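Local coordinates for putative DNA ligase-like protein Rv0938/MT0965 (Mycobacterium tuberculosis, PDB 2IRU) that probably works with Ku in non-homologous end joining of double-strand breaks, this chain being the manganese-dependent DNA repair polymerase domain of LigD, at residues F171-G176 with T253-R258; V138-P143 with G179-T184; S175-L180 with S245-T250; A37-V42 with E275-I280; A110-V115 with T239-Y244. One frame throughout, in Å; residues are numbered along the deposited sequence.

In the fold
Contacts 1, 2 and 5 are buried strand pairings; contacts 3 and 4 are only partly buried and join loops and helices. Strands 171-174 and 180-186 are neighbours in the mixed sheet, so contacts 1 and 2 extend one layer, while contact 5 belongs to the smaller antiparallel sheet and meets contact 2 where I241 and T240 touch H181 and Y183. Contact 3 shares S175 and G176 with contact 1, and G179 and L180 with contact 2. Backbone hydrogen bonds dominate the strand pairs, an arginine gripping a carbonyl marks contact 3, and contact 4 is wholly aliphatic, lying farthest of the five from the chain centre, at about 15 Å.

Contact 1 of 5, residues F171-G176 with T253-R258; sequences FPVTSG and TVAAPR
T174 OG1 is gripped by R258 NH1, which donates to it at 2.9 Å, and by a water. That water, 2.7 Å from T174 OG1, also bonds to V254 O. Threonine suits the place by offering both a hydroxyl to accept from the arginine and a methyl, CG2, to pack on its CG and NH1; chi1 of 46° sets OG1 between the backbone N and the carbonyl carbon. The arginine chain, bent at chi2 and chi3, crosses T174 obliquely and meets OG1 with the edge of its guanidinium, in plane. NH1 has a second acceptor in R269 O.

Around this pair the backbones run antiparallel. T174 and A256 exchange two bonds, the shorter from A256 N to T174 O (2.8 Å), and R258 N donates to P172 O at 3.0 Å. V173 faces P257 in the neighbouring non-hydrogen-bonded pair, its CG1 lying 3.5 Å from A255 C. Beyond, A255 centres an inverse gamma turn, and T253 OG1 donates to G176 O at 2.7 Å. Phi of 89° by itself calls for glycine at 176, where a CB would jam against S175 O and press on V254 O. This antiparallel strand pair of the mixed sheet runs into the loop whose S175 and G176 probably bind the polymerase substrate.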
# COMPACT_ATOMS: atom_id res chain seq x y z
N PHE A 171 -7.98 -5.29 -8.71
CA PHE A 171 -6.72 -4.80 -9.27
C PHE A 171 -5.55 -5.46 -8.56
O PHE A 171 -5.43 -5.36 -7.33
CB PHE A 171 -6.60 -3.27 -9.09
CG PHE A 171 -7.72 -2.50 -9.74
CD1 PHE A 171 -7.58 -2.01 -11.04
CD2 PHE A 171 -8.93 -2.29 -9.06
CE1 PHE A 171 -8.61 -1.30 -11.66
CE2 PHE A 171 -9.97 -1.58 -9.68
CZ PHE A 171 -9.83 -1.08 -10.97
N PRO A 172 -4.63 -6.06 -9.33
CA PRO A 172 -3.47 -6.61 -8.63
C PRO A 172 -2.30 -5.66 -8.50
O PRO A 172 -2.05 -4.83 -9.36
CB PRO A 172 -3.05 -7.80 -9.51
CG PRO A 172 -3.56 -7.46 -10.91
CD PRO A 172 -4.59 -6.34 -10.79
N VAL A 173 -1.59 -5.81 -7.39
CA VAL A 173 -0.43 -4.98 -7.11
C VAL A 173 0.63 -5.87 -6.47
O VAL A 173 0.42 -6.38 -5.34
CB VAL A 173 -0.76 -3.81 -6.13
CG1 VAL A 173 0.50 -3.01 -5.87
CG2 VAL A 173 -1.86 -2.91 -6.69
N THR A 174 1.73 -6.12 -7.17
CA THR A 174 2.79 -6.94 -6.57
C THR A 174 3.39 -6.07 -5.45
O THR A 174 3.63 -4.89 -5.67
CB THR A 174 3.83 -7.46 -7.58
OG1 THR A 174 4.26 -6.42 -8.47
CG2 THR A 174 3.20 -8.63 -8.40
N SER A 175 3.57 -6.65 -4.28
CA SER A 175 3.89 -5.86 -3.07
C SER A 175 5.30 -5.28 -3.04
O SER A 175 5.55 -4.40 -2.20
CB SER A 175 3.73 -6.72 -1.81
OG SER A 175 4.77 -7.66 -1.72
N GLY A 176 6.22 -5.75 -3.89
CA GLY A 176 7.64 -5.36 -3.82
C GLY A 176 8.45 -6.25 -2.90
O GLY A 176 9.67 -6.22 -2.92
N THR A 253 12.64 -2.09 -4.78
CA THR A 253 11.44 -2.56 -5.44
C THR A 253 10.24 -1.71 -5.01
O THR A 253 10.32 -0.92 -4.04
CB THR A 253 11.19 -4.04 -5.15
OG1 THR A 253 11.32 -4.22 -3.75
CG2 THR A 253 12.24 -4.92 -5.88
N VAL A 254 9.10 -1.92 -5.67
CA VAL A 254 7.92 -1.07 -5.47
C VAL A 254 6.63 -1.90 -5.35
O VAL A 254 6.53 -2.99 -5.98
CB VAL A 254 7.76 -0.10 -6.72
CG1 VAL A 254 6.45 0.69 -6.70
CG2 VAL A 254 8.95 0.90 -6.78
N ALA A 255 5.66 -1.36 -4.59
CA ALA A 255 4.32 -1.92 -4.60
C ALA A 255 3.69 -1.55 -5.97
O ALA A 255 3.07 -0.46 -6.12
CB ALA A 255 3.55 -1.36 -3.40
N ALA A 256 3.88 -2.41 -6.97
CA ALA A 256 3.67 -2.01 -8.38
C ALA A 256 2.34 -2.55 -8.94
O ALA A 256 2.16 -3.79 -8.96
CB ALA A 256 4.82 -2.49 -9.29
N PRO A 257 1.44 -1.66 -9.43
CA PRO A 257 0.25 -2.19 -10.12
C PRO A 257 0.63 -3.00 -11.35
O PRO A 257 1.58 -2.64 -12.10
CB PRO A 257 -0.53 -0.93 -10.55
CG PRO A 257 -0.11 0.13 -9.59
CD PRO A 257 1.39 -0.19 -9.32
N ARG A 258 -0.13 -4.08 -11.56
CA ARG A 258 0.08 -4.99 -12.69
C ARG A 258 -1.23 -5.20 -13.43
O ARG A 258 -2.32 -4.90 -12.91
CB ARG A 258 0.61 -6.36 -12.22
CG ARG A 258 1.80 -6.29 -11.23
CD ARG A 258 3.02 -5.53 -11.78
NE ARG A 258 3.82 -6.33 -12.71
CZ ARG A 258 4.82 -7.15 -12.35
NH1 ARG A 258 5.13 -7.32 -11.06
NH2 ARG A 258 5.51 -7.80 -13.28
O HOH W 1 -3.56 -3.19 -11.33
O HOH W 2 6.51 -5.27 -7.54

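Contact 2 of 5, residues V138-P143 with G179-T184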
# COMPACT_ATOMS: atom_id res chain seq x y z
N VAL A 138 -8.81 -4.71 0.59
CA VAL A 138 -7.50 -5.22 0.21
C VAL A 138 -7.37 -6.65 0.69
O VAL A 138 -7.84 -7.01 1.80
CB VAL A 138 -6.33 -4.37 0.77
CG1 VAL A 138 -6.24 -4.51 2.27
CG2 VAL A 138 -5.01 -4.76 0.11
N PHE A 139 -6.79 -7.48 -0.17
CA PHE A 139 -6.39 -8.83 0.20
C PHE A 139 -4.87 -8.95 0.04
O PHE A 139 -4.32 -8.51 -0.98
CB PHE A 139 -7.07 -9.88 -0.67
CG PHE A 139 -8.56 -9.87 -0.53
CD1 PHE A 139 -9.19 -10.75 0.34
CD2 PHE A 139 -9.33 -8.99 -1.30
CE1 PHE A 139 -10.60 -10.71 0.46
CE2 PHE A 139 -10.70 -8.95 -1.20
CZ PHE A 139 -11.35 -9.82 -0.31
N ASP A 140 -4.21 -9.52 1.04
CA ASP A 140 -2.78 -9.77 0.96
C ASP A 140 -2.65 -11.27 0.73
O ASP A 140 -3.01 -12.06 1.60
CB ASP A 140 -2.12 -9.42 2.30
CG ASP A 140 -0.62 -9.69 2.34
OD1 ASP A 140 0.01 -10.19 1.35
OD2 ASP A 140 -0.06 -9.40 3.42
N LEU A 141 -2.17 -11.65 -0.46
CA LEU A 141 -1.98 -13.03 -0.81
C LEU A 141 -0.54 -13.40 -0.55
O LEU A 141 0.37 -12.93 -1.25
CB LEU A 141 -2.34 -13.27 -2.29
CG LEU A 141 -3.83 -13.54 -2.54
CD1 LEU A 141 -4.78 -12.44 -2.04
CD2 LEU A 141 -4.03 -13.78 -4.04
N ASP A 142 -0.32 -14.18 0.50
CA ASP A 142 1.04 -14.50 0.91
C ASP A 142 1.35 -15.96 0.61
O ASP A 142 0.75 -16.85 1.23
CB ASP A 142 1.25 -14.21 2.40
CG ASP A 142 2.74 -14.28 2.78
OD1 ASP A 142 3.52 -13.38 2.40
OD2 ASP A 142 3.12 -15.27 3.45
N PRO A 143 2.25 -16.21 -0.38
CA PRO A 143 2.55 -17.58 -0.80
C PRO A 143 3.38 -18.35 0.23
O PRO A 143 4.48 -17.91 0.61
CB PRO A 143 3.35 -17.38 -2.11
CG PRO A 143 4.03 -16.04 -1.91
CD PRO A 143 3.01 -15.21 -1.16
N GLY A 179 4.53 -10.66 -1.09
CA GLY A 179 3.07 -10.63 -1.23
C GLY A 179 2.62 -10.24 -2.62
O GLY A 179 3.39 -9.73 -3.45
N LEU A 180 1.38 -10.60 -2.91
CA LEU A 180 0.62 -10.01 -3.98
C LEU A 180 -0.60 -9.39 -3.28
O LEU A 180 -1.28 -10.11 -2.54
CB LEU A 180 0.16 -11.12 -4.94
CG LEU A 180 -0.79 -10.75 -6.06
CD1 LEU A 180 -0.16 -9.69 -6.96
CD2 LEU A 180 -1.18 -11.99 -6.88
N HIS A 181 -0.84 -8.08 -3.43
CA HIS A 181 -2.03 -7.46 -2.89
C HIS A 181 -3.08 -7.31 -3.98
O HIS A 181 -2.72 -7.07 -5.14
CB HIS A 181 -1.76 -6.07 -2.29
CG HIS A 181 -0.95 -6.11 -1.04
ND1 HIS A 181 -1.51 -6.37 0.20
CD2 HIS A 181 0.36 -5.86 -0.81
CE1 HIS A 181 -0.56 -6.32 1.12
NE2 HIS A 181 0.59 -6.04 0.52
N LEU A 182 -4.35 -7.46 -3.61
CA LEU A 182 -5.47 -7.28 -4.54
C LEU A 182 -6.36 -6.21 -3.92
O LEU A 182 -6.69 -6.32 -2.74
CB LEU A 182 -6.33 -8.56 -4.72
CG LEU A 182 -5.61 -9.80 -5.24
CD1 LEU A 182 -6.61 -10.95 -5.47
CD2 LEU A 182 -4.90 -9.49 -6.55
N TYR A 183 -6.70 -5.17 -4.68
CA TYR A 183 -7.59 -4.11 -4.23
C TYR A 183 -8.90 -4.15 -5.03
O TYR A 183 -8.89 -4.41 -6.23
CB TYR A 183 -6.96 -2.75 -4.45
CG TYR A 183 -5.77 -2.46 -3.56
CD1 TYR A 183 -5.96 -1.87 -2.29
CD2 TYR A 183 -4.46 -2.77 -3.96
CE1 TYR A 183 -4.88 -1.59 -1.45
CE2 TYR A 183 -3.34 -2.49 -3.11
CZ TYR A 183 -3.57 -1.88 -1.86
OH TYR A 183 -2.52 -1.61 -1.00
N THR A 184 -10.00 -3.86 -4.35
CA THR A 184 -11.31 -3.82 -4.98
C THR A 184 -12.08 -2.58 -4.47
O THR A 184 -12.35 -2.47 -3.27
CB THR A 184 -12.10 -5.08 -4.69
OG1 THR A 184 -11.34 -6.23 -5.12
CG2 THR A 184 -13.43 -4.97 -5.42
O HOH W 3 2.20 -7.65 2.33
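V138 and Y183 lie side by side, and one methyl of the valine makes a CH-pi contact. V138 CG2 sits over one face of the tyrosine ring, offset toward the rim, with Y183 CE1 its nearest atom at 3.5 Å. Chi1 of 69° puts CG1 between the backbone N and the carbonyl carbon, leaving CG2 anti to the N; the branch at CB thus gives valine a methyl to lay on the ring.

Backbone hydrogen bonds hold the strands in two reciprocal pairs. F139 and L182 exchange bonds of 2.8 Å each, from F139 N to L182 O and from L182 N to F139 O. L141 N reaches L180 O at 2.7 Å, and L180 N returns to L141 O. Between them, D140 and H181 form a non-hydrogen-bonded pair. The two strand segments run antiparallel, their directions 162° apart, within the mixed sheet of the primase-polymerase domain, and carry D140 and D142, which probably bind both manganese ions.

On the face that D140 and H181 share with V138 and Y183, the two polar side chains cross obliquely. Their carboxylate and ring planes are 35° apart, and H181 CE1 packs 3.6 Å from D140 CG. A water donates to D140 OD2 at 3.1 Å and accepts a weak bond from H181 NE2; Q233 also binds OD2. H181 ND1 is buried without a partner. G179 suits its place because a CB there would clash with D140 OD1.

Apolar packing makes up the other face, with F139 CB against L182 CB. L141 CD2 meets L182 CD1 at 4.1 Å as the two leucines cross, and helix 149-164 covers L141, L180 and L182.

Contact 3 of 5, residues S175-L180 with S245-T250; sequences SGSKGL and SLRGRT
R247 makes the tight part of this contact, pressing its CG to 3.8 Å from G176 CA and sending NH1 on to S175 O. The R247 NH1 to S175 O bond is 2.8 Å long and 156° at the hydrogen; the oxygen lies in the guanidinium plane, whereas NH1 stands above the plane of the carbonyl. Arginine can do this because its chain, bent at chi2 and chi3, brings NH1 to S175 O while NE pairs with E112. Glycine suits 176: a CB would clash with R247 CG, and the backbone angles alone call for glycine. S177 OG sits 3.0 Å above one face of the R247 guanidinium, offset toward its rim, without a hydrogen bond to it.

The loop is also braced from within. S175 OG accepts from S177 N in an ST turn and donates to G179 O at 3.0 Å, a carbonyl that S175 N also reaches from the same face.

Toward solvent the contact is looser. R249, itself exposed, lays its guanidinium over S177 CA and brings CD within 3.4 Å of S177 OG. R249 NH1 donates to a water 3.1 Å away, which has only a weak link to the serine. R247 and the loop 175-180 probably both contribute to the polymerase's substrate-binding site.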
# COMPACT_ATOMS: atom_id res chain seq x y z
N SER A 175 3.57 -6.65 -4.28
CA SER A 175 3.89 -5.86 -3.07
C SER A 175 5.30 -5.28 -3.04
O SER A 175 5.55 -4.40 -2.20
CB SER A 175 3.73 -6.72 -1.81
OG SER A 175 4.77 -7.66 -1.72
N GLY A 176 6.22 -5.75 -3.89
CA GLY A 176 7.64 -5.36 -3.82
C GLY A 176 8.45 -6.25 -2.90
O GLY A 176 9.67 -6.22 -2.92
N SER A 177 7.76 -7.04 -2.08
CA SER A 177 8.39 -7.99 -1.17
C SER A 177 8.18 -9.40 -1.68
O SER A 177 8.94 -9.87 -2.52
CB SER A 177 7.81 -7.81 0.24
OG SER A 177 8.23 -6.57 0.77
N LYS A 178 7.14 -10.05 -1.18
CA LYS A 178 6.79 -11.43 -1.50
C LYS A 178 5.28 -11.49 -1.79
O LYS A 178 4.80 -12.26 -2.65
CB LYS A 178 7.12 -12.32 -0.30
CG LYS A 178 6.75 -13.80 -0.44
CD LYS A 178 7.49 -14.68 0.58
CE LYS A 178 6.88 -14.56 1.98
NZ LYS A 178 7.75 -15.24 2.98
N GLY A 179 4.53 -10.66 -1.09
CA GLY A 179 3.07 -10.63 -1.23
C GLY A 179 2.62 -10.24 -2.62
O GLY A 179 3.39 -9.73 -3.45
N LEU A 180 1.38 -10.60 -2.91
CA LEU A 180 0.62 -10.01 -3.98
C LEU A 180 -0.60 -9.39 -3.28
O LEU A 180 -1.28 -10.11 -2.54
CB LEU A 180 0.16 -11.12 -4.94
CG LEU A 180 -0.79 -10.75 -6.06
CD1 LEU A 180 -0.16 -9.69 -6.96
CD2 LEU A 180 -1.18 -11.99 -6.88
N SER A 245 4.53 2.86 -3.50
CA SER A 245 5.59 3.03 -2.47
C SER A 245 6.80 2.17 -2.79
O SER A 245 6.66 1.01 -3.25
CB SER A 245 5.07 2.60 -1.08
OG SER A 245 6.08 2.83 -0.07
N LEU A 246 7.97 2.71 -2.51
CA LEU A 246 9.21 1.92 -2.48
C LEU A 246 9.09 0.96 -1.30
O LEU A 246 8.27 1.18 -0.37
CB LEU A 246 10.43 2.84 -2.26
CG LEU A 246 10.84 3.70 -3.45
CD1 LEU A 246 11.81 4.78 -3.04
CD2 LEU A 246 11.52 2.85 -4.50
N ARG A 247 9.96 -0.04 -1.33
CA ARG A 247 10.14 -0.96 -0.22
C ARG A 247 11.54 -0.83 0.34
O ARG A 247 12.54 -0.68 -0.41
CB ARG A 247 9.92 -2.42 -0.67
CG ARG A 247 8.54 -2.70 -1.30
CD ARG A 247 7.38 -2.21 -0.44
NE ARG A 247 7.43 -2.67 0.93
CZ ARG A 247 6.75 -3.72 1.40
NH1 ARG A 247 5.94 -4.41 0.60
NH2 ARG A 247 6.84 -4.03 2.68
N GLY A 248 11.64 -0.95 1.66
CA GLY A 248 12.95 -0.89 2.34
C GLY A 248 13.52 -2.28 2.38
O GLY A 248 13.42 -3.01 3.39
N ARG A 249 14.02 -2.69 1.24
CA ARG A 249 14.52 -4.05 1.02
C ARG A 249 15.87 -3.89 0.36
O ARG A 249 16.30 -2.77 0.04
CB ARG A 249 13.56 -4.83 0.12
CG ARG A 249 12.28 -5.27 0.83
CD ARG A 249 11.48 -6.25 0.01
NE ARG A 249 12.14 -7.55 -0.18
CZ ARG A 249 12.14 -8.55 0.71
NH1 ARG A 249 11.55 -8.41 1.89
NH2 ARG A 249 12.75 -9.69 0.42
N THR A 250 16.55 -5.01 0.14
CA THR A 250 17.88 -4.94 -0.47
C THR A 250 17.91 -4.17 -1.80
O THR A 250 18.90 -3.45 -2.07
CB THR A 250 18.52 -6.34 -0.64
OG1 THR A 250 17.74 -7.14 -1.54
CG2 THR A 250 18.62 -6.99 0.73
O HOH W 4 10.34 -6.08 3.45

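Contact 4 of 5, residues A37-V42 with E275-I280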
# COMPACT_ATOMS: atom_id res chain seq x y z
N ALA A 37 8.72 12.23 -7.00
CA ALA A 37 8.22 13.25 -7.94
C ALA A 37 7.58 12.64 -9.17
O ALA A 37 6.52 13.11 -9.62
CB ALA A 37 9.34 14.19 -8.35
N GLY A 38 8.23 11.63 -9.72
CA GLY A 38 7.78 11.01 -10.99
C GLY A 38 6.47 10.27 -10.83
O GLY A 38 5.67 10.19 -11.77
N VAL A 39 6.28 9.68 -9.64
CA VAL A 39 5.05 8.90 -9.38
C VAL A 39 3.93 9.70 -8.71
O VAL A 39 2.82 9.17 -8.56
CB VAL A 39 5.28 7.54 -8.61
CG1 VAL A 39 6.27 6.62 -9.36
CG2 VAL A 39 5.65 7.76 -7.13
N ALA A 40 4.20 10.96 -8.33
CA ALA A 40 3.21 11.71 -7.54
C ALA A 40 1.81 11.67 -8.18
O ALA A 40 0.82 11.40 -7.49
CB ALA A 40 3.65 13.19 -7.30
N GLU A 41 1.74 11.97 -9.48
CA GLU A 41 0.45 12.14 -10.14
C GLU A 41 -0.38 10.88 -9.99
O GLU A 41 -1.58 10.97 -9.67
CB GLU A 41 0.62 12.47 -11.61
CG GLU A 41 -0.71 12.81 -12.35
CD GLU A 41 -0.56 12.86 -13.89
OE1 GLU A 41 0.60 12.88 -14.39
OE2 GLU A 41 -1.61 12.92 -14.59
N VAL A 42 0.24 9.72 -10.23
CA VAL A 42 -0.49 8.44 -10.17
C VAL A 42 -0.63 7.92 -8.74
O VAL A 42 -1.63 7.20 -8.44
CB VAL A 42 0.12 7.36 -11.11
CG1 VAL A 42 0.10 7.83 -12.55
CG2 VAL A 42 1.56 6.94 -10.67
N GLU A 275 11.72 0.70 -13.36
CA GLU A 275 10.75 0.04 -14.24
C GLU A 275 9.35 0.64 -14.08
O GLU A 275 8.60 0.82 -15.07
CB GLU A 275 10.72 -1.46 -13.94
CG GLU A 275 12.05 -2.19 -14.12
CD GLU A 275 11.90 -3.66 -13.82
OE1 GLU A 275 11.87 -4.03 -12.63
OE2 GLU A 275 11.81 -4.47 -14.80
N VAL A 276 9.00 0.96 -12.83
CA VAL A 276 7.68 1.54 -12.54
C VAL A 276 7.54 2.88 -13.26
O VAL A 276 6.48 3.18 -13.85
CB VAL A 276 7.48 1.68 -11.02
CG1 VAL A 276 6.22 2.53 -10.70
CG2 VAL A 276 7.38 0.25 -10.40
N LEU A 277 8.59 3.68 -13.23
CA LEU A 277 8.57 4.97 -13.94
C LEU A 277 8.32 4.80 -15.45
O LEU A 277 7.52 5.52 -16.06
CB LEU A 277 9.87 5.70 -13.65
CG LEU A 277 9.97 6.29 -12.23
CD1 LEU A 277 11.40 6.89 -12.04
CD2 LEU A 277 8.91 7.40 -11.91
N THR A 278 9.04 3.84 -16.05
CA THR A 278 8.91 3.55 -17.49
C THR A 278 7.46 3.12 -17.81
O THR A 278 6.86 3.55 -18.81
CB THR A 278 9.92 2.49 -17.89
OG1 THR A 278 11.23 3.06 -17.68
CG2 THR A 278 9.80 2.09 -19.37
N ARG A 279 6.91 2.30 -16.93
CA ARG A 279 5.54 1.79 -17.10
C ARG A 279 4.51 2.93 -17.03
O ARG A 279 3.57 2.97 -17.85
CB ARG A 279 5.26 0.73 -16.05
CG ARG A 279 6.03 -0.60 -16.35
CD ARG A 279 6.14 -1.50 -15.14
NE ARG A 279 4.81 -1.93 -14.70
CZ ARG A 279 4.11 -2.92 -15.27
NH1 ARG A 279 4.60 -3.64 -16.30
NH2 ARG A 279 2.89 -3.19 -14.78
N ILE A 280 4.69 3.84 -16.08
CA ILE A 280 3.78 4.98 -15.95
C ILE A 280 3.76 5.82 -17.23
O ILE A 280 2.67 6.21 -17.71
CB ILE A 280 4.08 5.86 -14.72
CG1 ILE A 280 3.86 5.06 -13.43
CG2 ILE A 280 3.27 7.18 -14.82
CD1 ILE A 280 4.52 5.70 -12.17
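V42 and I280 reach toward each other tip to tip, with V42 CG2 3.5 Å from I280 CD1. V39, one turn earlier, meets the same isoleucine differently: the two side chains cross at about a right angle, and V39 CG1 comes to 3.4 Å from I280 CD1, tighter than usual for two carbons. The terminal methyl of I280 therefore touches both valines. An isoleucine suits this role because its longer branch reaches the neighbouring helix while I280 CG2 stays lower down, 4.0 Å from V42 CG1.

L277 also crosses V39 at about a right angle. Its CD2 is the methyl that does the touching, with L277 CD2 3.8 Å from V39 CG1 and 3.9 Å from G38 CA. Glycine lets the leucine come this close, for a CB at 38 would clash with L277 CD2. V39, with chi1 of -57°, places CG1 beside its own backbone N, and from there V39 CG1 meets I280, L277 and, more distantly, V276 CG1 at 4.3 Å.

Only carbon atoms meet: the contact consists of apolar side chains, plus G38 CA. Y244 touches V39, V42, V276 and I280, joining the group to the core beneath. The axes of the two helical segments approach to 10.2 Å, at 49°: this is plain helix-helix packing, in which helix 273-283 near the chain's end rests against helix 29-47 near its start.

Contact 5 of 5, residues A110-V115 with T239-Y244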
# COMPACT_ATOMS: atom_id res chain seq x y z
N ALA A 110 11.68 8.26 4.35
CA ALA A 110 10.49 7.39 4.57
C ALA A 110 10.32 6.59 3.27
O ALA A 110 9.50 6.95 2.38
CB ALA A 110 9.23 8.22 4.91
N LEU A 111 11.13 5.52 3.14
CA LEU A 111 11.08 4.72 1.90
C LEU A 111 9.68 4.19 1.70
O LEU A 111 9.19 4.11 0.57
CB LEU A 111 12.10 3.55 1.96
CG LEU A 111 13.54 4.01 2.23
CD1 LEU A 111 14.47 2.78 2.23
CD2 LEU A 111 13.99 5.12 1.20
N GLU A 112 9.05 3.82 2.81
CA GLU A 112 7.70 3.21 2.76
C GLU A 112 6.60 4.14 3.25
O GLU A 112 6.74 4.80 4.31
CB GLU A 112 7.67 1.92 3.57
CG GLU A 112 8.59 0.87 2.94
CD GLU A 112 8.45 -0.53 3.54
OE1 GLU A 112 7.76 -0.67 4.56
OE2 GLU A 112 9.10 -1.47 3.02
N VAL A 113 5.53 4.19 2.46
CA VAL A 113 4.26 4.84 2.89
C VAL A 113 3.20 3.73 3.02
O VAL A 113 3.01 2.96 2.07
CB VAL A 113 3.81 5.90 1.86
CG1 VAL A 113 2.48 6.55 2.25
CG2 VAL A 113 4.94 6.92 1.70
N HIS A 114 2.54 3.65 4.17
CA HIS A 114 1.49 2.66 4.43
C HIS A 114 0.20 3.40 4.73
O HIS A 114 0.22 4.43 5.43
CB HIS A 114 1.87 1.83 5.66
CG HIS A 114 3.12 1.02 5.50
ND1 HIS A 114 3.12 -0.36 5.54
CD2 HIS A 114 4.41 1.39 5.34
CE1 HIS A 114 4.36 -0.80 5.39
NE2 HIS A 114 5.17 0.25 5.30
N VAL A 115 -0.92 2.92 4.17
CA VAL A 115 -2.22 3.57 4.42
C VAL A 115 -3.31 2.50 4.67
O VAL A 115 -3.22 1.35 4.18
CB VAL A 115 -2.68 4.49 3.23
CG1 VAL A 115 -1.76 5.74 3.09
CG2 VAL A 115 -2.76 3.68 1.90
N THR A 239 -2.77 -1.10 8.52
CA THR A 239 -2.35 -0.23 7.44
C THR A 239 -1.56 -1.14 6.47
O THR A 239 -1.03 -2.18 6.88
CB THR A 239 -1.55 0.95 8.02
OG1 THR A 239 -1.25 1.91 6.98
CG2 THR A 239 -0.24 0.44 8.66
N THR A 240 -1.56 -0.80 5.19
CA THR A 240 -1.01 -1.63 4.12
C THR A 240 -0.16 -0.75 3.21
O THR A 240 -0.53 0.42 2.92
CB THR A 240 -2.16 -2.30 3.30
OG1 THR A 240 -2.90 -3.18 4.20
CG2 THR A 240 -1.65 -3.04 2.11
N ILE A 241 1.01 -1.26 2.84
CA ILE A 241 1.92 -0.57 1.91
C ILE A 241 1.15 0.05 0.74
O ILE A 241 0.33 -0.63 0.07
CB ILE A 241 3.02 -1.53 1.38
CG1 ILE A 241 4.11 -0.75 0.63
CG2 ILE A 241 2.43 -2.67 0.47
CD1 ILE A 241 5.08 0.01 1.61
N ALA A 242 1.41 1.32 0.50
CA ALA A 242 0.67 2.03 -0.53
C ALA A 242 1.12 1.68 -1.94
O ALA A 242 2.31 1.56 -2.19
CB ALA A 242 0.77 3.49 -0.32
N PRO A 243 0.15 1.58 -2.89
CA PRO A 243 0.59 1.40 -4.27
C PRO A 243 1.62 2.50 -4.65
O PRO A 243 1.46 3.68 -4.25
CB PRO A 243 -0.69 1.58 -5.08
CG PRO A 243 -1.79 1.11 -4.14
CD PRO A 243 -1.32 1.60 -2.76
N TYR A 244 2.63 2.08 -5.41
CA TYR A 244 3.77 2.94 -5.83
C TYR A 244 4.81 3.26 -4.74
O TYR A 244 5.86 3.82 -5.05
CB TYR A 244 3.30 4.23 -6.47
CG TYR A 244 2.45 3.98 -7.70
CD1 TYR A 244 3.08 3.66 -8.92
CD2 TYR A 244 1.06 4.12 -7.66
CE1 TYR A 244 2.32 3.44 -10.08
CE2 TYR A 244 0.28 3.90 -8.83
CZ TYR A 244 0.93 3.57 -10.02
OH TYR A 244 0.24 3.35 -11.17
O HOH W 5 1.67 -2.29 6.73
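Strand 240-241 forms an edge of the four-stranded antiparallel sheet by pairing with strand 112-115, and the pairing carries H114 and T239, both probably substrate-binding. V115 and T240 exchange two backbone hydrogen bonds, V115 N to T240 O at 2.8 Å and T240 N to V115 O at 2.9 Å. A third bond runs from A242 N to V113 O at 2.8 Å. Alanine suits position 242, its small CB fitting against V113 O and near V115 CG2.

H114 and I241 form the non-hydrogen-bonded pair between. I241 CD1 lies over one face of the H114 imidazole, 3.7 Å above its plane and offset toward the rim, in a CH-pi contact. Chi1 of -169° sends CG1 anti to the backbone N, and chi2 of 76° then turns CD1 to the ring. I241 CD1 also rests 3.8 Å from E112 CB.

Both ring nitrogens have partners. H114 NE2 donates to E112 OE1 at 2.8 Å, nearly in the ring plane and on the anti side of the carboxylate. H114 ND1 shares a water with T239 O, to which that water donates. E112 OE2 pairs with R247 and also accepts from G248 N, while F67 packs edge-to-face with H114. Together these contacts would restrict rotation of the imidazole, consistent with E112 acting as a second-shell residue that positions both H114 and R247.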